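Local structure of peroxiredoxin (6KHX) at residues K6-F11 against G147-Q152; V68-C73 against V97-V102; V115-E120 against I135-L140. The protein is a typical 2-Cys peroxiredoxin of the thioredoxin superfamily that probably reduces peroxides through a reactive cysteine. All coordinates share one frame; numbering follows the deposited sequence.

Contact 1 of 3, residues K6-F11 against G147-Q152; sequences KPAPHF and GIVRHQ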
loop_
_atom_site.group_PDB
_atom_site.type_symbol
_atom_site.label_atom_id
_atom_site.label_comp_id
_atom_site.label_asym_id
_atom_site.label_seq_id
_atom_site.Cartn_x
_atom_site.Cartn_y
_atom_site.Cartn_z
ATOM N N LYS B 6 8.965 33.330 -1.825
ATOM C CA LYS B 6 8.126 32.626 -0.877
ATOM C C LYS B 6 8.261 33.254 0.502
ATOM O O LYS B 6 9.269 33.905 0.800
ATOM C CB LYS B 6 8.513 31.142 -0.813
ATOM C CG LYS B 6 8.254 30.392 -2.095
ATOM C CD LYS B 6 8.897 29.024 -2.071
ATOM C CE LYS B 6 8.835 28.370 -3.444
ATOM N NZ LYS B 6 9.727 27.180 -3.511
ATOM N N PRO B 7 7.263 33.087 1.368
ATOM C CA PRO B 7 7.367 33.659 2.716
ATOM C C PRO B 7 8.506 33.031 3.507
ATOM O O PRO B 7 8.741 31.820 3.446
ATOM C CB PRO B 7 6.003 33.346 3.346
ATOM C CG PRO B 7 5.364 32.340 2.463
ATOM C CD PRO B 7 5.925 32.542 1.096
ATOM N N ALA B 8 9.226 33.872 4.238
ATOM C CA ALA B 8 10.228 33.366 5.153
ATOM C C ALA B 8 9.533 32.507 6.206
ATOM O O ALA B 8 8.605 32.988 6.869
ATOM C CB ALA B 8 10.984 34.519 5.811
ATOM N N PRO B 9 9.958 31.259 6.406
ATOM C CA PRO B 9 9.240 30.381 7.335
ATOM C C PRO B 9 9.105 31.002 8.715
ATOM O O PRO B 9 10.034 31.614 9.244
ATOM C CB PRO B 9 10.097 29.110 7.358
ATOM C CG PRO B 9 10.738 29.087 6.014
ATOM C CD PRO B 9 11.014 30.539 5.675
ATOM N N HIS B 10 7.924 30.827 9.293
ATOM C CA HIS B 10 7.624 31.383 10.597
ATOM C C HIS B 10 8.378 30.621 11.682
ATOM O O HIS B 10 8.632 29.418 11.575
ATOM C CB HIS B 10 6.114 31.313 10.843
ATOM C CG HIS B 10 5.706 31.615 12.252
ATOM N ND1 HIS B 10 5.595 32.901 12.738
ATOM C CD2 HIS B 10 5.401 30.793 13.285
ATOM C CE1 HIS B 10 5.226 32.859 14.006
ATOM N NE2 HIS B 10 5.105 31.592 14.364
ATOM N N PHE B 11 8.746 31.334 12.736
ATOM C CA PHE B 11 9.286 30.671 13.908
ATOM C C PHE B 11 8.953 31.515 15.126
ATOM O O PHE B 11 8.477 32.645 15.017
ATOM C CB PHE B 11 10.799 30.417 13.788
ATOM C CG PHE B 11 11.639 31.669 13.626
ATOM C CD1 PHE B 11 11.999 32.434 14.733
ATOM C CD2 PHE B 11 12.125 32.038 12.385
ATOM C CE1 PHE B 11 12.784 33.566 14.593
ATOM C CE2 PHE B 11 12.914 33.169 12.240
ATOM C CZ PHE B 11 13.243 33.934 13.344
ATOM N N GLY B 147 7.352 39.857 4.357
ATOM C CA GLY B 147 7.834 38.585 4.854
ATOM C C GLY B 147 8.321 37.632 3.787
ATOM O O GLY B 147 8.496 36.441 4.067
ATOM N N ILE B 148 8.552 38.122 2.568
ATOM C CA ILE B 148 8.962 37.304 1.428
ATOM C C ILE B 148 10.470 37.409 1.234
ATOM O O ILE B 148 11.049 38.502 1.317
ATOM C CB ILE B 148 8.192 37.728 0.163
ATOM C CG1 ILE B 148 6.688 37.596 0.424
ATOM C CG2 ILE B 148 8.616 36.890 -1.036
ATOM C CD1 ILE B 148 5.837 38.333 -0.551
ATOM N N VAL B 149 11.109 36.269 0.977
ATOM C CA VAL B 149 12.553 36.212 0.771
ATOM C C VAL B 149 12.882 36.722 -0.626
ATOM O O VAL B 149 12.363 36.213 -1.625
ATOM C CB VAL B 149 13.086 34.782 0.974
ATOM C CG1 VAL B 149 14.590 34.722 0.690
ATOM C CG2 VAL B 149 12.791 34.289 2.390
ATOM N N ARG B 150 13.766 37.722 -0.701
ATOM C CA ARG B 150 14.183 38.304 -1.967
ATOM C C ARG B 150 15.626 37.995 -2.330
ATOM O O ARG B 150 15.992 38.118 -3.505
ATOM C CB ARG B 150 14.000 39.827 -1.938
ATOM C CG ARG B 150 12.565 40.252 -1.736
ATOM C CD ARG B 150 11.756 39.811 -2.935
ATOM N NE ARG B 150 10.335 40.076 -2.776
ATOM C CZ ARG B 150 9.409 39.624 -3.612
ATOM N NH1 ARG B 150 9.770 38.881 -4.652
ATOM N NH2 ARG B 150 8.125 39.898 -3.402
ATOM N N HIS B 151 16.432 37.552 -1.369
ATOM C CA HIS B 151 17.838 37.260 -1.598
ATOM C C HIS B 151 18.303 36.287 -0.525
ATOM O O HIS B 151 17.971 36.454 0.654
ATOM C CB HIS B 151 18.663 38.553 -1.576
ATOM C CG HIS B 151 20.110 38.353 -1.251
ATOM N ND1 HIS B 151 21.048 38.013 -2.201
ATOM C CD2 HIS B 151 20.784 38.469 -0.081
ATOM C CE1 HIS B 151 22.234 37.914 -1.629
ATOM N NE2 HIS B 151 22.103 38.189 -0.343
ATOM N N GLN B 152 19.075 35.278 -0.931
ATOM C CA GLN B 152 19.649 34.346 0.025
ATOM C C GLN B 152 21.052 33.962 -0.421
ATOM O O GLN B 152 21.364 33.935 -1.617
ATOM C CB GLN B 152 18.794 33.086 0.207
ATOM C CG GLN B 152 18.663 32.228 -1.030
ATOM C CD GLN B 152 17.973 30.910 -0.732
ATOM O OE1 GLN B 152 16.762 30.765 -0.937
ATOM N NE2 GLN B 152 18.735 29.949 -0.211
HETATM O O HOH W 1 7.051 35.327 6.461
#
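Two backbone hydrogen bonds make a single beta bridge between Pro7 and Ile148, tying the N-terminal loop to the start of strand 149-155, an outermost strand of the thioredoxin-fold sheet within this chain. Val149 N donates to Lys6 O at 3.0 Å. The bond is almost straight (171°) and lies in the carbonyl plane. Ala8 N donates to Gly147 O at 2.7 Å, nearly along the C=O axis. A water also donates to Gly147 O, so two donors grip this oxygen. The same water donates to Ala8 O at 2.8 Å and clips the two backbones together beside the bridge.

Side chains add little. Ala8 CB lies 3.9 Å from Val149 CG2, the branch set beside the backbone N. Ile148 CG2 lies 3.6 Å from Lys6 O. The polar tip of Lys6 turns from the bridge, and its NZ bonds to Leu2 O.

Gly147 has a positive phi of 82°, which turns the chain into the strand. Asp144 braces this turn: OD1 accepts a hydrogen bond from Ile148 N, and OD2 forms a salt bridge with Arg150 NE. Arg150 NH1 also pairs with Asp156 of the second subunit, whose strand extends the sheet at His151 and Gln152. Ile148 CG2 sits over the centre of the Arg150 guanidinium, 3.8 Å above its plane.

Contact 2 of 3, residues V68-C73 against V97-V102; sequences VAVVGC and VSYPIV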
loop_
_atom_site.group_PDB
_atom_site.type_symbol
_atom_site.label_atom_id
_atom_site.label_comp_id
_atom_site.label_asym_id
_atom_site.label_seq_id
_atom_site.Cartn_x
_atom_site.Cartn_y
_atom_site.Cartn_z
ATOM N N VAL B 68 15.770 48.214 8.261
ATOM C CA VAL B 68 16.143 46.809 8.216
ATOM C C VAL B 68 16.469 46.390 9.636
ATOM O O VAL B 68 17.288 47.027 10.306
ATOM C CB VAL B 68 17.335 46.554 7.282
ATOM C CG1 VAL B 68 17.772 45.106 7.386
ATOM C CG2 VAL B 68 16.977 46.911 5.850
ATOM N N ALA B 69 15.791 45.356 10.110
ATOM C CA ALA B 69 16.111 44.732 11.377
ATOM C C ALA B 69 17.135 43.638 11.122
ATOM O O ALA B 69 16.964 42.824 10.207
ATOM C CB ALA B 69 14.853 44.155 12.019
ATOM N N VAL B 70 18.204 43.629 11.912
ATOM C CA VAL B 70 19.244 42.614 11.804
ATOM C C VAL B 70 18.982 41.560 12.870
ATOM O O VAL B 70 18.839 41.890 14.057
ATOM C CB VAL B 70 20.642 43.233 11.956
ATOM C CG1 VAL B 70 21.704 42.149 11.979
ATOM C CG2 VAL B 70 20.895 44.210 10.840
ATOM N N VAL B 71 18.910 40.294 12.453
ATOM C CA VAL B 71 18.629 39.184 13.357
ATOM C C VAL B 71 19.630 38.077 13.067
ATOM O O VAL B 71 19.747 37.627 11.920
ATOM C CB VAL B 71 17.190 38.653 13.200
ATOM C CG1 VAL B 71 16.925 37.524 14.185
ATOM C CG2 VAL B 71 16.164 39.762 13.368
ATOM N N GLY B 72 20.357 37.650 14.101
ATOM C CA GLY B 72 21.227 36.498 14.009
ATOM C C GLY B 72 20.594 35.265 14.633
ATOM O O GLY B 72 19.690 35.355 15.459
ATOM N N CYS B 73 21.104 34.100 14.246
ATOM C CA CYS B 73 20.537 32.848 14.717
ATOM C C CYS B 73 21.572 31.738 14.632
ATOM O O CYS B 73 22.278 31.609 13.626
ATOM C CB CYS B 73 19.303 32.467 13.893
ATOM S SG CYS B 73 18.545 30.914 14.395
ATOM N N VAL B 97 26.962 43.335 21.407
ATOM C CA VAL B 97 25.993 42.982 20.375
ATOM C C VAL B 97 24.591 43.109 20.961
ATOM O O VAL B 97 24.260 42.458 21.957
ATOM C CB VAL B 97 26.253 41.572 19.832
ATOM C CG1 VAL B 97 25.117 41.138 18.920
ATOM C CG2 VAL B 97 27.583 41.538 19.088
ATOM N N SER B 98 23.774 43.988 20.371
ATOM C CA SER B 98 22.494 44.364 20.957
ATOM C C SER B 98 21.273 43.931 20.155
ATOM O O SER B 98 20.170 43.928 20.712
ATOM C CB SER B 98 22.427 45.885 21.143
ATOM O OG SER B 98 22.550 46.544 19.893
ATOM N N TYR B 99 21.425 43.596 18.873
ATOM C CA TYR B 99 20.298 43.150 18.068
ATOM C C TYR B 99 19.896 41.728 18.473
ATOM O O TYR B 99 20.638 41.039 19.178
ATOM C CB TYR B 99 20.644 43.241 16.580
ATOM C CG TYR B 99 21.870 42.470 16.176
ATOM C CD1 TYR B 99 21.790 41.118 15.867
ATOM C CD2 TYR B 99 23.106 43.095 16.088
ATOM C CE1 TYR B 99 22.910 40.408 15.492
ATOM C CE2 TYR B 99 24.232 42.394 15.711
ATOM C CZ TYR B 99 24.128 41.053 15.419
ATOM O OH TYR B 99 25.246 40.353 15.048
ATOM N N PRO B 100 18.716 41.261 18.050
ATOM C CA PRO B 100 18.250 39.940 18.502
ATOM C C PRO B 100 19.127 38.813 17.973
ATOM O O PRO B 100 19.469 38.774 16.788
ATOM C CB PRO B 100 16.827 39.849 17.938
ATOM C CG PRO B 100 16.420 41.255 17.680
ATOM C CD PRO B 100 17.680 41.954 17.266
ATOM N N ILE B 101 19.490 37.901 18.870
ATOM C CA ILE B 101 20.177 36.663 18.519
ATOM C C ILE B 101 19.259 35.519 18.916
ATOM O O ILE B 101 19.068 35.254 20.110
ATOM C CB ILE B 101 21.545 36.538 19.198
ATOM C CG1 ILE B 101 22.347 37.832 19.002
ATOM C CG2 ILE B 101 22.278 35.320 18.649
ATOM C CD1 ILE B 101 23.676 37.864 19.742
ATOM N N VAL B 102 18.673 34.857 17.916
ATOM C CA VAL B 102 17.655 33.835 18.132
ATOM C C VAL B 102 18.316 32.514 18.491
ATOM O O VAL B 102 19.351 32.142 17.925
ATOM C CB VAL B 102 16.780 33.691 16.873
ATOM C CG1 VAL B 102 15.746 32.576 17.051
ATOM C CG2 VAL B 102 16.118 35.003 16.550
#
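Val70 CG1 rests over the middle of the Tyr99 ring, a CH-pi contact 4.0 Å from the centroid and only 11° off the ring normal. Val97 CG1 lies off-centre on the opposite face, so the ring is clamped between two valine methyls. Tyr99 CG takes the crowded position between the backbone N and the carbonyl carbon (chi1 57°). Tyr99 OH bonds to Leu53 O of helix 48-58, which fixes the far end of the ring.

Further along, Val71 CG1 meets Val102 CG2 at 3.5 Å, the two side chains crossing obliquely. Cys73 and Val102 point to the same face of the sheet, and their CB atoms are 4.1 Å apart. Ile101 points to the other face.

The polar edge is backbone. Gly72 N donates to Pro100 O at 3.0 Å, and Val102 N donates to Gly72 O at 2.7 Å. Gly72 thus uses its N-H and its carbonyl on the residues either side of Ile101, the parallel pairing. At the edge of the Tyr99 ring, Gly72 N lies 4.0 Å from Tyr99 CE1. Beyond the ladder, His81 NE2 bonds to Val102 O.

Gly72 pairs with Ile101, and Cys73 with Val102, in parallel bridges. Strands 68-74 and 101-103, joined through helix 78-85, form a beta-alpha-beta crossover in the core of the thioredoxin fold.

Contact 3 of 3, residues V115-E120 against I135-L140; sequences VLAGDE and IAYRGL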
loop_
_atom_site.group_PDB
_atom_site.type_symbol
_atom_site.label_atom_id
_atom_site.label_comp_id
_atom_site.label_asym_id
_atom_site.label_seq_id
_atom_site.Cartn_x
_atom_site.Cartn_y
_atom_site.Cartn_z
ATOM N N VAL B 115 19.522 25.686 5.820
ATOM C CA VAL B 115 20.900 25.981 6.181
ATOM C C VAL B 115 21.477 24.982 7.169
ATOM O O VAL B 115 22.627 25.144 7.593
ATOM C CB VAL B 115 21.033 27.409 6.746
ATOM C CG1 VAL B 115 20.557 28.433 5.728
ATOM C CG2 VAL B 115 20.261 27.525 8.052
ATOM N N LEU B 116 20.722 23.959 7.556
ATOM C CA LEU B 116 21.197 22.998 8.543
ATOM C C LEU B 116 22.176 22.036 7.886
ATOM O O LEU B 116 21.846 21.404 6.878
ATOM C CB LEU B 116 20.029 22.237 9.154
ATOM C CG LEU B 116 20.380 21.419 10.389
ATOM C CD1 LEU B 116 20.934 22.334 11.466
ATOM C CD2 LEU B 116 19.146 20.704 10.879
ATOM N N ALA B 117 23.383 21.941 8.441
ATOM C CA ALA B 117 24.378 20.998 7.956
ATOM C C ALA B 117 24.067 19.584 8.448
ATOM O O ALA B 117 23.126 19.351 9.214
ATOM C CB ALA B 117 25.774 21.429 8.393
ATOM N N GLY B 118 24.885 18.630 8.017
ATOM C CA GLY B 118 24.766 17.254 8.442
ATOM C C GLY B 118 23.870 16.413 7.552
ATOM O O GLY B 118 23.130 16.903 6.696
ATOM N N ASP B 119 23.964 15.106 7.765
ATOM C CA ASP B 119 23.219 14.106 7.014
ATOM C C ASP B 119 22.609 13.118 7.993
ATOM O O ASP B 119 23.304 12.619 8.885
ATOM C CB ASP B 119 24.135 13.376 6.022
ATOM C CG ASP B 119 23.416 12.286 5.244
ATOM O OD1 ASP B 119 22.166 12.312 5.163
ATOM O OD2 ASP B 119 24.114 11.385 4.728
ATOM N N GLU B 120 21.325 12.823 7.819
ATOM C CA GLU B 120 20.611 11.902 8.689
ATOM C C GLU B 120 20.341 10.590 7.966
ATOM O O GLU B 120 20.093 10.570 6.756
ATOM C CB GLU B 120 19.291 12.490 9.172
ATOM C CG GLU B 120 19.440 13.618 10.152
ATOM C CD GLU B 120 18.146 13.902 10.866
ATOM O OE1 GLU B 120 17.174 13.155 10.631
ATOM O OE2 GLU B 120 18.096 14.871 11.649
ATOM N N ILE B 135 24.403 21.617 12.657
ATOM C CA ILE B 135 24.583 23.032 12.957
ATOM C C ILE B 135 24.367 23.812 11.668
ATOM O O ILE B 135 24.397 23.258 10.567
ATOM C CB ILE B 135 25.973 23.350 13.550
ATOM C CG1 ILE B 135 27.080 22.923 12.588
ATOM C CG2 ILE B 135 26.163 22.666 14.897
ATOM C CD1 ILE B 135 28.470 23.101 13.164
ATOM N N ALA B 136 24.132 25.113 11.819
ATOM C CA ALA B 136 23.795 25.958 10.678
ATOM C C ALA B 136 25.044 26.433 9.943
ATOM O O ALA B 136 26.041 26.819 10.561
ATOM C CB ALA B 136 22.975 27.166 11.133
ATOM N N TYR B 137 24.977 26.403 8.613
ATOM C CA TYR B 137 25.975 27.053 7.780
ATOM C C TYR B 137 25.783 28.570 7.823
ATOM O O TYR B 137 24.804 29.087 8.371
ATOM C CB TYR B 137 25.879 26.557 6.337
ATOM C CG TYR B 137 26.626 25.273 6.043
ATOM C CD1 TYR B 137 28.017 25.223 6.105
ATOM C CD2 TYR B 137 25.947 24.116 5.671
ATOM C CE1 TYR B 137 28.708 24.051 5.823
ATOM C CE2 TYR B 137 26.630 22.941 5.386
ATOM C CZ TYR B 137 28.009 22.916 5.466
ATOM O OH TYR B 137 28.695 21.759 5.184
ATOM N N ARG B 138 26.736 29.295 7.230
ATOM C CA ARG B 138 26.698 30.760 7.234
ATOM C C ARG B 138 25.670 31.221 6.207
ATOM O O ARG B 138 25.977 31.534 5.052
ATOM C CB ARG B 138 28.083 31.345 6.974
ATOM C CG ARG B 138 29.056 30.952 8.058
ATOM C CD ARG B 138 30.371 31.689 8.010
ATOM N NE ARG B 138 31.318 30.975 8.852
ATOM C CZ ARG B 138 31.341 31.034 10.179
ATOM N NH1 ARG B 138 30.483 31.808 10.835
ATOM N NH2 ARG B 138 32.233 30.318 10.850
ATOM N N GLY B 139 24.418 31.256 6.646
ATOM C CA GLY B 139 23.292 31.523 5.755
ATOM C C GLY B 139 22.758 32.936 5.962
ATOM O O GLY B 139 22.666 33.400 7.091
ATOM N N LEU B 140 22.371 33.593 4.877
ATOM C CA LEU B 140 21.862 34.954 5.005
ATOM C C LEU B 140 20.653 35.138 4.100
ATOM O O LEU B 140 20.649 34.678 2.954
ATOM C CB LEU B 140 22.938 36.002 4.677
ATOM C CG LEU B 140 22.513 37.467 4.831
ATOM C CD1 LEU B 140 23.628 38.308 5.447
ATOM C CD2 LEU B 140 22.074 38.053 3.492
#
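Leu116 and Ala136 form a single beta bridge, flanked by two backbone hydrogen bonds. It lies where the chain enters strand 138-143 of the thioredoxin-fold sheet, and it closes the base of an excursion that carries the two-stranded hairpin 119-122/128-131. Tyr137 N donates to Val115 O at 2.9 Å, nearly straight (170°) and close to the C=O axis. Ala117 N donates to Ile135 O at 2.7 Å, in the carbonyl plane.

Ala117 points its CB toward the partner segment, where it meets Tyr137 CE2 at 3.5 Å. The methyl approaches the ring obliquely. Tyr137 CG lies beside the backbone N and anti to the carbonyl carbon (chi1 -85°). The ring also stacks with Phe157, and Tyr137 packs on Ile4 of the second subunit.

Val115 splits its branches. CG2 touches Ala136 CB at 4.1 Å, and CG1 lies over the bare backbone of Gly139. The Phe40 side chain, from strand 35-40, packs on Val115 and Ala136. Leu116 points its CB away from Ile135-Leu140, but with CG anti to the backbone N and chi2 at 59°, its CD1 comes to 3.7 Å from Ile135 O.

Arg138 faces away from the bridge. It forms a salt bridge with Glu52 and packs on Cys49, which matches the peroxidatic cysteine position of the family and is probably that residue. The Arg138 backbone makes an inverse gamma turn, closed by a weak bond of 2.8 Å from Gly139 N to Tyr137 O.

How the contacts relate
All three contacts reach the same mixed sheet. Contacts 2 and 3 follow one another along the chain, and both are nested inside the loop closed by contact 1. The centre of contact 1 is about 16 Å from that of contact 2 and about 17 Å from that of contact 3. Phe11 CE1 packs on Val102 CG1 at 4.0 Å, joining contacts 1 and 2. Contacts 1 and 3 meet through neighbouring strands, with Gln152 CB 3.7 Å from Leu140 O. Contact 3 reaches the probable peroxidatic Cys49 through Arg138, and contact 2 meets the same helix 48-58 through Tyr99. The Leu116 side chain is about 5 Å from a bound calcium ion.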